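Local coordinates for phage-related protein (PDB 3BJQ), which probably serves as a major capsid protein of a prophage, with an HK97-like fold that would build the shell around the phage DNA, at residues 55-59 and 70-74; 130-134 and 306-310; 187-192 and 207-213; 246-250 and 260-264. Residues are numbered along the deposited sequence.

Interaction 1: residues 55-59 and 70-74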
loop_
_atom_site.group_PDB
_atom_site.type_symbol
_atom_site.label_atom_id
_atom_site.label_comp_id
_atom_site.label_asym_id
_atom_site.label_seq_id
_atom_site.Cartn_x
_atom_site.Cartn_y
_atom_site.Cartn_z
ATOM N N PHE E 55 20.401 8.006 44.202
ATOM C CA PHE E 55 19.581 6.794 44.296
ATOM C C PHE E 55 18.462 6.965 45.305
ATOM O O PHE E 55 17.385 6.445 45.097
ATOM C CB PHE E 55 20.402 5.548 44.617
ATOM C CG PHE E 55 21.157 4.998 43.435
ATOM C CD1 PHE E 55 20.521 4.217 42.502
ATOM C CD2 PHE E 55 22.503 5.253 43.270
ATOM C CE1 PHE E 55 21.213 3.691 41.407
ATOM C CE2 PHE E 55 23.204 4.730 42.189
ATOM C CZ PHE E 55 22.548 3.940 41.259
ATOM N N ARG E 56 18.706 7.693 46.386
ATOM C CA ARG E 56 17.646 7.954 47.350
ATOM C C ARG E 56 16.519 8.764 46.691
ATOM O O ARG E 56 15.345 8.433 46.844
ATOM C CB ARG E 56 18.169 8.715 48.557
ATOM C CG ARG E 56 17.100 8.852 49.609
ATOM C CD ARG E 56 17.639 9.339 50.908
ATOM N NE ARG E 56 16.657 9.120 51.964
ATOM C CZ ARG E 56 16.389 7.933 52.511
ATOM N NH1 ARG E 56 17.031 6.832 52.113
ATOM N NH2 ARG E 56 15.479 7.850 53.470
ATOM N N LEU E 57 16.896 9.833 45.996
ATOM C CA LEU E 57 15.943 10.700 45.276
ATOM C C LEU E 57 15.168 9.921 44.204
ATOM O O LEU E 57 13.964 10.092 44.046
ATOM C CB LEU E 57 16.684 11.861 44.591
ATOM C CG LEU E 57 15.895 13.166 44.490
ATOM C CD1 LEU E 57 15.868 13.833 45.852
ATOM C CD2 LEU E 57 16.475 14.126 43.455
ATOM N N TYR E 58 15.875 9.058 43.493
ATOM C CA TYR E 58 15.296 8.219 42.465
ATOM C C TYR E 58 14.155 7.374 43.013
ATOM O O TYR E 58 13.156 7.202 42.333
ATOM C CB TYR E 58 16.374 7.316 41.872
ATOM C CG TYR E 58 16.005 6.497 40.650
ATOM C CD1 TYR E 58 15.655 7.101 39.440
ATOM C CD2 TYR E 58 16.100 5.121 40.676
ATOM C CE1 TYR E 58 15.361 6.328 38.311
ATOM C CE2 TYR E 58 15.823 4.337 39.550
ATOM C CZ TYR E 58 15.445 4.936 38.384
ATOM O OH TYR E 58 15.191 4.128 37.295
ATOM N N ASN E 59 14.299 6.870 44.240
ATOM C CA ASN E 59 13.260 6.055 44.877
ATOM C C ASN E 59 12.544 6.753 46.038
ATOM O O ASN E 59 12.153 6.137 47.009
ATOM C CB ASN E 59 13.848 4.709 45.283
ATOM C CG ASN E 59 14.290 3.887 44.084
ATOM O OD1 ASN E 59 13.557 3.756 43.108
ATOM N ND2 ASN E 59 15.476 3.326 44.162
ATOM N N ARG E 70 9.985 19.276 37.245
ATOM C CA ARG E 70 11.172 18.636 36.668
ATOM C C ARG E 70 12.081 18.001 37.718
ATOM O O ARG E 70 12.074 18.415 38.866
ATOM C CB ARG E 70 11.946 19.693 35.894
ATOM C CG ARG E 70 11.039 20.468 34.986
ATOM C CD ARG E 70 11.715 21.632 34.334
ATOM N NE ARG E 70 10.722 22.482 33.691
ATOM C CZ ARG E 70 11.019 23.584 33.019
ATOM N NH1 ARG E 70 12.288 23.988 32.909
ATOM N NH2 ARG E 70 10.042 24.296 32.468
ATOM N N ILE E 71 12.876 17.018 37.306
ATOM C CA ILE E 71 13.785 16.326 38.214
ATOM C C ILE E 71 15.089 15.892 37.527
ATOM O O ILE E 71 15.068 15.328 36.430
ATOM C CB ILE E 71 13.106 15.068 38.821
ATOM C CG1 ILE E 71 13.959 14.442 39.943
ATOM C CG2 ILE E 71 12.817 14.018 37.714
ATOM C CD1 ILE E 71 14.017 15.215 41.237
ATOM N N ASP E 72 16.219 16.205 38.162
ATOM C CA ASP E 72 17.507 15.595 37.820
ATOM C C ASP E 72 17.896 14.745 39.024
ATOM O O ASP E 72 17.463 15.023 40.153
ATOM C CB ASP E 72 18.580 16.640 37.545
ATOM C CG ASP E 72 18.190 17.608 36.434
ATOM O OD1 ASP E 72 18.526 17.333 35.259
ATOM O OD2 ASP E 72 17.527 18.631 36.731
ATOM N N PHE E 73 18.676 13.697 38.781
ATOM C CA PHE E 73 19.160 12.815 39.845
ATOM C C PHE E 73 20.668 12.914 40.065
ATOM O O PHE E 73 21.114 12.964 41.221
ATOM C CB PHE E 73 18.792 11.372 39.559
ATOM C CG PHE E 73 17.342 11.170 39.437
ATOM C CD1 PHE E 73 16.544 11.253 40.551
ATOM C CD2 PHE E 73 16.754 10.965 38.207
ATOM C CE1 PHE E 73 15.191 11.109 40.449
ATOM C CE2 PHE E 73 15.394 10.819 38.110
ATOM C CZ PHE E 73 14.630 10.892 39.226
ATOM N N GLY E 74 21.439 12.957 38.979
ATOM C CA GLY E 74 22.894 12.880 39.091
ATOM C C GLY E 74 23.604 14.214 39.148
ATOM O O GLY E 74 22.960 15.259 39.004
#

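Interaction 2: residues 130-134 and 306-310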
loop_
_atom_site.group_PDB
_atom_site.type_symbol
_atom_site.label_atom_id
_atom_site.label_comp_id
_atom_site.label_asym_id
_atom_site.label_seq_id
_atom_site.Cartn_x
_atom_site.Cartn_y
_atom_site.Cartn_z
ATOM N N ILE E 130 37.173 -0.985 33.575
ATOM C CA ILE E 130 36.488 -0.112 34.511
ATOM C C ILE E 130 35.816 -0.893 35.625
ATOM O O ILE E 130 36.071 -0.625 36.794
ATOM C CB ILE E 130 35.414 0.749 33.809
ATOM C CG1 ILE E 130 36.061 1.752 32.855
ATOM C CG2 ILE E 130 34.609 1.512 34.830
ATOM C CD1 ILE E 130 35.057 2.411 31.986
ATOM N N ALA E 131 34.947 -1.833 35.272
ATOM C CA ALA E 131 34.171 -2.569 36.284
ATOM C C ALA E 131 35.019 -3.358 37.264
ATOM O O ALA E 131 34.661 -3.453 38.434
ATOM C CB ALA E 131 33.171 -3.468 35.634
ATOM N N LEU E 132 36.147 -3.899 36.803
ATOM C CA LEU E 132 36.993 -4.766 37.644
ATOM C C LEU E 132 38.183 -4.035 38.272
ATOM O O LEU E 132 39.133 -4.655 38.762
ATOM C CB LEU E 132 37.490 -5.958 36.831
ATOM C CG LEU E 132 36.386 -6.744 36.113
ATOM C CD1 LEU E 132 36.998 -7.984 35.438
ATOM C CD2 LEU E 132 35.270 -7.155 37.049
ATOM N N ASP E 133 38.109 -2.715 38.282
ATOM C CA ASP E 133 39.136 -1.879 38.871
ATOM C C ASP E 133 38.768 -1.608 40.324
ATOM O O ASP E 133 37.789 -0.892 40.582
ATOM C CB ASP E 133 39.209 -0.581 38.092
ATOM C CG ASP E 133 40.277 0.350 38.594
ATOM O OD1 ASP E 133 40.971 0.013 39.570
ATOM O OD2 ASP E 133 40.388 1.451 38.016
ATOM N N PRO E 134 39.533 -2.200 41.282
ATOM C CA PRO E 134 39.177 -2.066 42.692
ATOM C C PRO E 134 39.295 -0.636 43.217
ATOM O O PRO E 134 38.676 -0.293 44.222
ATOM C CB PRO E 134 40.173 -2.993 43.386
ATOM C CG PRO E 134 41.311 -3.101 42.468
ATOM C CD PRO E 134 40.746 -3.020 41.103
ATOM N N TYR E 306 29.534 -3.946 42.902
ATOM C CA TYR E 306 30.296 -4.645 43.922
ATOM C C TYR E 306 31.309 -5.583 43.256
ATOM O O TYR E 306 30.930 -6.407 42.440
ATOM C CB TYR E 306 29.337 -5.430 44.811
ATOM C CG TYR E 306 29.973 -6.013 46.065
ATOM C CD1 TYR E 306 30.690 -7.204 46.011
ATOM C CD2 TYR E 306 29.830 -5.387 47.296
ATOM C CE1 TYR E 306 31.264 -7.738 47.133
ATOM C CE2 TYR E 306 30.392 -5.916 48.435
ATOM C CZ TYR E 306 31.110 -7.099 48.350
ATOM O OH TYR E 306 31.683 -7.652 49.462
ATOM N N LEU E 307 32.580 -5.462 43.619
ATOM C CA LEU E 307 33.625 -6.288 43.041
ATOM C C LEU E 307 34.172 -7.356 44.008
ATOM O O LEU E 307 34.573 -7.043 45.141
ATOM C CB LEU E 307 34.759 -5.387 42.591
ATOM C CG LEU E 307 35.986 -6.039 41.951
ATOM C CD1 LEU E 307 35.642 -6.776 40.638
ATOM C CD2 LEU E 307 37.023 -4.956 41.774
ATOM N N ILE E 308 34.201 -8.604 43.536
ATOM C CA ILE E 308 34.783 -9.732 44.273
ATOM C C ILE E 308 36.004 -10.181 43.476
ATOM O O ILE E 308 35.882 -10.976 42.554
ATOM C CB ILE E 308 33.790 -10.915 44.383
ATOM C CG1 ILE E 308 32.527 -10.506 45.127
ATOM C CG2 ILE E 308 34.433 -12.120 45.094
ATOM C CD1 ILE E 308 31.442 -11.580 45.105
ATOM N N GLU E 309 37.185 -9.685 43.844
ATOM C CA GLU E 309 38.401 -10.025 43.111
ATOM C C GLU E 309 38.922 -11.432 43.426
ATOM O O GLU E 309 38.857 -11.891 44.566
ATOM C CB GLU E 309 39.544 -9.075 43.452
ATOM C CG GLU E 309 39.370 -7.626 43.160
ATOM C CD GLU E 309 40.672 -6.868 43.425
ATOM O OE1 GLU E 309 41.569 -6.925 42.550
ATOM O OE2 GLU E 309 40.794 -6.240 44.508
ATOM N N ASP E 310 39.463 -12.083 42.397
ATOM C CA ASP E 310 40.202 -13.348 42.511
ATOM C C ASP E 310 39.420 -14.605 42.896
ATOM O O ASP E 310 40.020 -15.621 43.262
ATOM C CB ASP E 310 41.434 -13.143 43.393
ATOM C CG ASP E 310 42.380 -12.094 42.811
ATOM O OD1 ASP E 310 42.266 -11.834 41.592
ATOM O OD2 ASP E 310 43.203 -11.537 43.569
#

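Interaction 3: residues 187-192 and 207-213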
loop_
_atom_site.group_PDB
_atom_site.type_symbol
_atom_site.label_atom_id
_atom_site.label_comp_id
_atom_site.label_asym_id
_atom_site.label_seq_id
_atom_site.Cartn_x
_atom_site.Cartn_y
_atom_site.Cartn_z
ATOM N N LEU E 187 33.027 -19.277 37.121
ATOM C CA LEU E 187 31.973 -20.250 36.776
ATOM C C LEU E 187 32.470 -21.696 36.889
ATOM O O LEU E 187 31.763 -22.561 37.411
ATOM C CB LEU E 187 31.381 -19.998 35.388
ATOM C CG LEU E 187 30.220 -20.925 34.980
ATOM C CD1 LEU E 187 29.061 -20.875 35.950
ATOM C CD2 LEU E 187 29.707 -20.602 33.576
ATOM N N SER E 188 33.679 -21.958 36.408
ATOM C CA SER E 188 34.288 -23.284 36.552
ATOM C C SER E 188 34.387 -23.731 38.010
ATOM O O SER E 188 34.159 -24.894 38.333
ATOM C CB SER E 188 35.701 -23.275 35.989
ATOM O OG SER E 188 35.690 -22.810 34.662
ATOM N N ALA E 189 34.800 -22.798 38.864
ATOM C CA ALA E 189 34.955 -23.059 40.288
ATOM C C ALA E 189 33.619 -23.452 40.887
ATOM O O ALA E 189 33.549 -24.308 41.764
ATOM C CB ALA E 189 35.524 -21.859 41.001
ATOM N N CYS E 190 32.546 -22.844 40.405
ATOM C CA CYS E 190 31.210 -23.170 40.885
ATOM C C CYS E 190 30.662 -24.523 40.423
ATOM O O CYS E 190 29.874 -25.134 41.137
ATOM C CB CYS E 190 30.205 -22.091 40.452
ATOM S SG CYS E 190 30.433 -20.514 41.244
ATOM N N LYS E 191 31.064 -24.985 39.244
ATOM C CA LYS E 191 30.435 -26.159 38.599
ATOM C C LYS E 191 30.290 -27.374 39.515
ATOM O O LYS E 191 29.256 -28.045 39.509
ATOM C CB LYS E 191 31.204 -26.553 37.323
ATOM C CG LYS E 191 30.564 -27.711 36.553
ATOM C CD LYS E 191 31.058 -27.840 35.106
ATOM C CE LYS E 191 30.182 -28.860 34.349
ATOM N NZ LYS E 191 30.841 -29.431 33.153
ATOM N N TYR E 192 31.328 -27.664 40.289
ATOM C CA TYR E 192 31.297 -28.791 41.220
ATOM C C TYR E 192 31.649 -28.334 42.631
ATOM O O TYR E 192 32.201 -29.118 43.402
ATOM C CB TYR E 192 32.295 -29.884 40.800
ATOM C CG TYR E 192 32.080 -30.450 39.415
ATOM C CD1 TYR E 192 31.005 -31.290 39.142
ATOM C CD2 TYR E 192 32.972 -30.170 38.383
ATOM C CE1 TYR E 192 30.800 -31.796 37.874
ATOM C CE2 TYR E 192 32.777 -30.682 37.114
ATOM C CZ TYR E 192 31.699 -31.503 36.870
ATOM O OH TYR E 192 31.512 -32.011 35.609
ATOM N N SER E 207 26.170 -31.325 38.678
ATOM C CA SER E 207 26.968 -30.132 38.448
ATOM C C SER E 207 26.075 -28.910 38.509
ATOM O O SER E 207 24.856 -29.034 38.427
ATOM C CB SER E 207 27.712 -30.216 37.112
ATOM O OG SER E 207 26.837 -30.083 36.036
ATOM N N ILE E 208 26.686 -27.735 38.664
ATOM C CA ILE E 208 25.966 -26.474 38.784
ATOM C C ILE E 208 25.907 -25.687 37.472
ATOM O O ILE E 208 26.923 -25.491 36.794
ATOM C CB ILE E 208 26.628 -25.538 39.845
ATOM C CG1 ILE E 208 26.798 -26.244 41.206
ATOM C CG2 ILE E 208 25.834 -24.254 39.990
ATOM C CD1 ILE E 208 25.536 -26.719 41.867
ATOM N N THR E 209 24.717 -25.181 37.164
ATOM C CA THR E 209 24.465 -24.404 35.973
ATOM C C THR E 209 24.005 -22.982 36.310
ATOM O O THR E 209 23.501 -22.753 37.410
ATOM C CB THR E 209 23.356 -25.055 35.150
ATOM O OG1 THR E 209 22.132 -25.015 35.905
ATOM C CG2 THR E 209 23.723 -26.509 34.761
ATOM N N ILE E 210 24.110 -22.070 35.331
ATOM C CA ILE E 210 23.706 -20.665 35.460
ATOM C C ILE E 210 22.281 -20.551 35.965
ATOM O O ILE E 210 22.004 -19.794 36.881
ATOM C CB ILE E 210 23.837 -19.929 34.103
ATOM C CG1 ILE E 210 25.304 -19.820 33.727
ATOM C CG2 ILE E 210 23.254 -18.544 34.154
ATOM C CD1 ILE E 210 26.151 -19.222 34.836
ATOM N N ASP E 211 21.370 -21.297 35.361
ATOM C CA ASP E 211 19.967 -21.233 35.767
ATOM C C ASP E 211 19.768 -21.620 37.232
ATOM O O ASP E 211 18.951 -21.026 37.943
ATOM C CB ASP E 211 19.106 -22.104 34.863
ATOM C CG ASP E 211 18.675 -21.377 33.600
ATOM O OD1 ASP E 211 19.419 -20.496 33.094
ATOM O OD2 ASP E 211 17.574 -21.694 33.113
HETATM N N MSE E 212 20.523 -22.620 37.684
HETATM C CA MSE E 212 20.486 -23.030 39.103
HETATM C C MSE E 212 20.997 -21.910 39.992
HETATM O O MSE E 212 20.402 -21.642 41.027
HETATM C CB MSE E 212 21.314 -24.282 39.408
HETATM C CG MSE E 212 20.778 -25.575 38.807
HETATM SE SE MSE E 212 21.904 -27.096 39.281
HETATM C CE MSE E 212 21.714 -27.999 37.657
ATOM N N LEU E 213 22.097 -21.274 39.581
ATOM C CA LEU E 213 22.678 -20.173 40.337
ATOM C C LEU E 213 21.755 -18.959 40.400
ATOM O O LEU E 213 21.729 -18.268 41.409
ATOM C CB LEU E 213 24.034 -19.749 39.770
ATOM C CG LEU E 213 25.184 -20.744 39.966
ATOM C CD1 LEU E 213 26.452 -20.168 39.399
ATOM C CD2 LEU E 213 25.331 -21.074 41.435
#

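Interaction 4: residues 246-250 and 260-264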
loop_
_atom_site.group_PDB
_atom_site.type_symbol
_atom_site.label_atom_id
_atom_site.label_comp_id
_atom_site.label_asym_id
_atom_site.label_seq_id
_atom_site.Cartn_x
_atom_site.Cartn_y
_atom_site.Cartn_z
ATOM N N TRP E 246 31.490 -10.062 39.726
ATOM C CA TRP E 246 30.988 -8.704 39.913
ATOM C C TRP E 246 29.463 -8.766 40.016
ATOM O O TRP E 246 28.848 -9.611 39.395
ATOM C CB TRP E 246 31.430 -7.842 38.742
ATOM C CG TRP E 246 30.850 -6.455 38.703
ATOM C CD1 TRP E 246 31.432 -5.306 39.173
ATOM C CD2 TRP E 246 29.588 -6.060 38.131
ATOM N NE1 TRP E 246 30.609 -4.240 38.942
ATOM C CE2 TRP E 246 29.474 -4.668 38.306
ATOM C CE3 TRP E 246 28.544 -6.752 37.496
ATOM C CZ2 TRP E 246 28.355 -3.946 37.873
ATOM C CZ3 TRP E 246 27.429 -6.042 37.068
ATOM C CH2 TRP E 246 27.351 -4.641 37.254
ATOM N N LEU E 247 28.877 -7.874 40.807
ATOM C CA LEU E 247 27.426 -7.747 40.927
ATOM C C LEU E 247 27.030 -6.302 40.773
ATOM O O LEU E 247 27.720 -5.437 41.261
ATOM C CB LEU E 247 26.944 -8.123 42.311
ATOM C CG LEU E 247 26.563 -9.554 42.655
ATOM C CD1 LEU E 247 27.803 -10.385 43.048
ATOM C CD2 LEU E 247 25.578 -9.441 43.808
ATOM N N GLY E 248 25.870 -6.037 40.189
ATOM C CA GLY E 248 25.431 -4.661 40.072
ATOM C C GLY E 248 23.970 -4.518 39.776
ATOM O O GLY E 248 23.303 -5.477 39.380
ATOM N N TYR E 249 23.470 -3.322 40.051
ATOM C CA TYR E 249 22.170 -2.893 39.561
ATOM C C TYR E 249 22.455 -2.142 38.264
ATOM O O TYR E 249 23.124 -1.108 38.271
ATOM C CB TYR E 249 21.407 -1.986 40.536
ATOM C CG TYR E 249 20.196 -1.417 39.859
ATOM C CD1 TYR E 249 19.073 -2.189 39.668
ATOM C CD2 TYR E 249 20.198 -0.125 39.337
ATOM C CE1 TYR E 249 17.962 -1.687 38.996
ATOM C CE2 TYR E 249 19.094 0.382 38.658
ATOM C CZ TYR E 249 17.970 -0.397 38.505
ATOM O OH TYR E 249 16.854 0.096 37.845
ATOM N N VAL E 250 21.968 -2.711 37.158
ATOM C CA VAL E 250 22.067 -2.126 35.812
ATOM C C VAL E 250 20.638 -1.946 35.350
ATOM O O VAL E 250 19.830 -2.907 35.362
ATOM C CB VAL E 250 22.818 -3.067 34.853
ATOM C CG1 VAL E 250 23.038 -2.421 33.462
ATOM C CG2 VAL E 250 24.157 -3.460 35.448
ATOM N N GLU E 260 19.528 8.446 33.968
ATOM C CA GLU E 260 18.810 7.569 34.867
ATOM C C GLU E 260 19.801 6.779 35.734
ATOM O O GLU E 260 20.753 6.199 35.192
ATOM C CB GLU E 260 17.923 6.620 34.067
ATOM C CG GLU E 260 17.306 5.543 34.903
ATOM C CD GLU E 260 16.338 4.696 34.110
ATOM O OE1 GLU E 260 16.577 4.493 32.894
ATOM O OE2 GLU E 260 15.345 4.240 34.713
ATOM N N PRO E 261 19.629 6.828 37.075
ATOM C CA PRO E 261 20.475 6.064 37.989
ATOM C C PRO E 261 20.678 4.602 37.621
ATOM O O PRO E 261 19.713 3.818 37.474
ATOM C CB PRO E 261 19.806 6.264 39.340
ATOM C CG PRO E 261 19.210 7.581 39.258
ATOM C CD PRO E 261 18.733 7.722 37.829
ATOM N N SER E 262 21.957 4.261 37.471
ATOM C CA SER E 262 22.410 2.936 37.125
ATOM C C SER E 262 23.902 2.836 37.410
ATOM O O SER E 262 24.561 3.861 37.598
ATOM C CB SER E 262 22.137 2.659 35.629
ATOM O OG SER E 262 22.126 1.269 35.351
ATOM N N PHE E 263 24.432 1.614 37.456
ATOM C CA PHE E 263 25.874 1.413 37.659
ATOM C C PHE E 263 26.731 2.088 36.592
ATOM O O PHE E 263 27.756 2.706 36.885
ATOM C CB PHE E 263 26.222 -0.087 37.686
ATOM C CG PHE E 263 27.705 -0.366 37.607
ATOM C CD1 PHE E 263 28.502 -0.257 38.728
ATOM C CD2 PHE E 263 28.294 -0.739 36.411
ATOM C CE1 PHE E 263 29.857 -0.475 38.656
ATOM C CE2 PHE E 263 29.640 -0.967 36.335
ATOM C CZ PHE E 263 30.424 -0.835 37.454
ATOM N N GLY E 264 26.341 1.939 35.333
ATOM C CA GLY E 264 27.154 2.490 34.238
ATOM C C GLY E 264 26.461 2.528 32.901
ATOM O O GLY E 264 25.370 1.996 32.728
HETATM O O HOH W 1 17.383 2.829 36.831
#

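Interaction 1: residues 55-59 and 70-74
The striking feature is a T-shaped pair of rings at the protein surface. The edge of Tyr58 meets the face of Phe73, with ring centroids 5.3 Å apart and planes at 90°. Tyr58 CD1 lies 3.9 Å from Phe73 CZ. The Phe73 ring also lies against the backbone of the helix end: Phe73 CE1 is 3.5 Å from Tyr58 CA, and its edge faces Leu57 O. Leu57 extends the apolar patch. Leu57 CD2 is 3.5 Å from Ile71 CD1 and 4.1 Å from Phe73 CD1. The contact therefore rests on packing, and the polar ends turn to other partners. Tyr58 OH is hydrogen-bonded to Glu260 OE2, and Asp72 forms a salt bridge with Lys90 of a second subunit. Arg70 pairs with Glu88 and Asp281 of that same subunit. The contact pins the loop leading into strand 75-81 against the end of helix 52-58. That strand pairs with 44-49, and Tyr58 also packs on Pro261 in the loop before strand 264-269.

Interaction 2: residues 130-134 and 306-310
Leu307 is the centre of this contact. It adopts the tp rotamer, and its CA-to-CB bond points toward the 130-134 segment. Leu307 CD1 packs 3.6 Å from Leu132 CD2 and 4.1 Å from Ala131 O. Leu307 CD2 also reaches Pro134, 3.7 Å from Pro134 CA and 4.0 Å from Pro134 CB. Leu132 is the first residue to leave the helix, and its CA-to-CB bond points sideways. Its mt rotamer brings Leu132 CD2 to Leu307. Beyond it, Asp133 takes chi1 t with its CA-to-CB bond directed away from the strand. Its OD1 accepts a hydrogen bond from Ala135 N. Glu309 starts sideways, but chi1 m, chi2 t and a chi3 of 79° bend its carboxylate back. Glu309 OE2 comes 3.5 Å from Pro134 CB, a van der Waals contact. The strand itself is bonded to both sheet neighbours, 142-144 and 245-248. The turn after helix 105-131 thus packs on the sheet chiefly around Leu307. This is consistent with the HK97-like fold, in which the long spine helix of the P domain runs toward the A-domain sheet.

Interaction 3: residues 187-192 and 207-213
Leu187 reaches across with its CD1 to lie 3.5 Å from Ile210 CD1, and the same methyl is 4.4 Å from Leu213 CD1. Cys190 adds to this apolar seam, with its CB 4.3 Å from Leu213 CD1. At the other end backbone polar atoms take the lead. Ile208 N donates a hydrogen bond to Lys191 O at 2.7 Å. Ser207 CA also approaches Lys191 O at 3.3 Å, as a CA-H...O contact. Cys190 O is 3.3 Å from Ile208 CG1. Tyr192 CE1 lies 3.6 Å from Ser207 CB. The returning chain is thereby held to Lys191 just before a new helix starts. Thr209 is the N-cap there, and its OG1 accepts a weak bond from Met212 N (selenomethionine) at 3.4 Å. Lys191 NZ forms a salt bridge with Glu218 of a third subunit. Leu187, Ile210 and Leu213 all rest on Leu182 of strand 179-183. Helices 184-191 and 210-217 thus pack on a shared sheet, an alpha/beta layering consistent with the A domain of HK97-like capsid proteins.

Interaction 4: residues 246-250 and 260-264
Trp246 comes first, and its indole edge points at the face of Phe263. The six-membered ring and the Phe263 ring have centroids 4.8 Å apart, with planes at 66°. The closest atoms are Trp246 CZ2 and Phe263 CD2, at 3.5 Å. Leu247 turns instead to helix 158-173. Gly248 follows, and it must be small. A CB there would point toward the other segment and lie only 2.2 Å from Trp246 CH2. Tyr249 makes the backbone link: its O accepts a hydrogen bond from Phe263 N at 3.1 Å. Its ring edge nears Pro261, with Tyr249 CE2 3.7 Å from Pro261 O. Water 1 then joins the same two residues. It lies 3.0 Å from Tyr249 OH and donates to Pro261 O at 2.6 Å. Val250 closes the segment, its CA 3.4 Å from Ser262 OG. That hydroxyl is hydrogen-bonded to Ser251 N, the next residue along. The touching parts, 246-250 and 261-263, run in roughly opposite directions (157°); 260-264 leads into strand 264-269 of another sheet. Phe263 also meets Phe35 edge-to-face, which extends the aromatic cluster. The chemistry is mixed: aromatic packing at one end, a direct backbone bond in the middle, and a water bridge at the other. This implies a largely buried joint that combines ring packing with one direct and one water-mediated polar link.

Overall arrangement
Interaction 1 comes first along the chain. Interaction 2 closes a long loop that contains interactions 3 and 4 in series. Interaction 4 is the hub. Its centre is about 15 Å from that of interaction 1, which it touches through Glu260 and Pro261, and about 13 Å from that of interaction 2, with which it shares the six-stranded sheet through neighbouring strands 245-248 and 305-309. Interaction 3 flanks the same sheet, and its centre lies about 37 Å from that of interaction 1. The set runs from what may be the E-loop, through the joint between sheets, to a layer consistent with the A domain. Interactions 1 and 3 also bond other subunits, as suits a shell-forming protein.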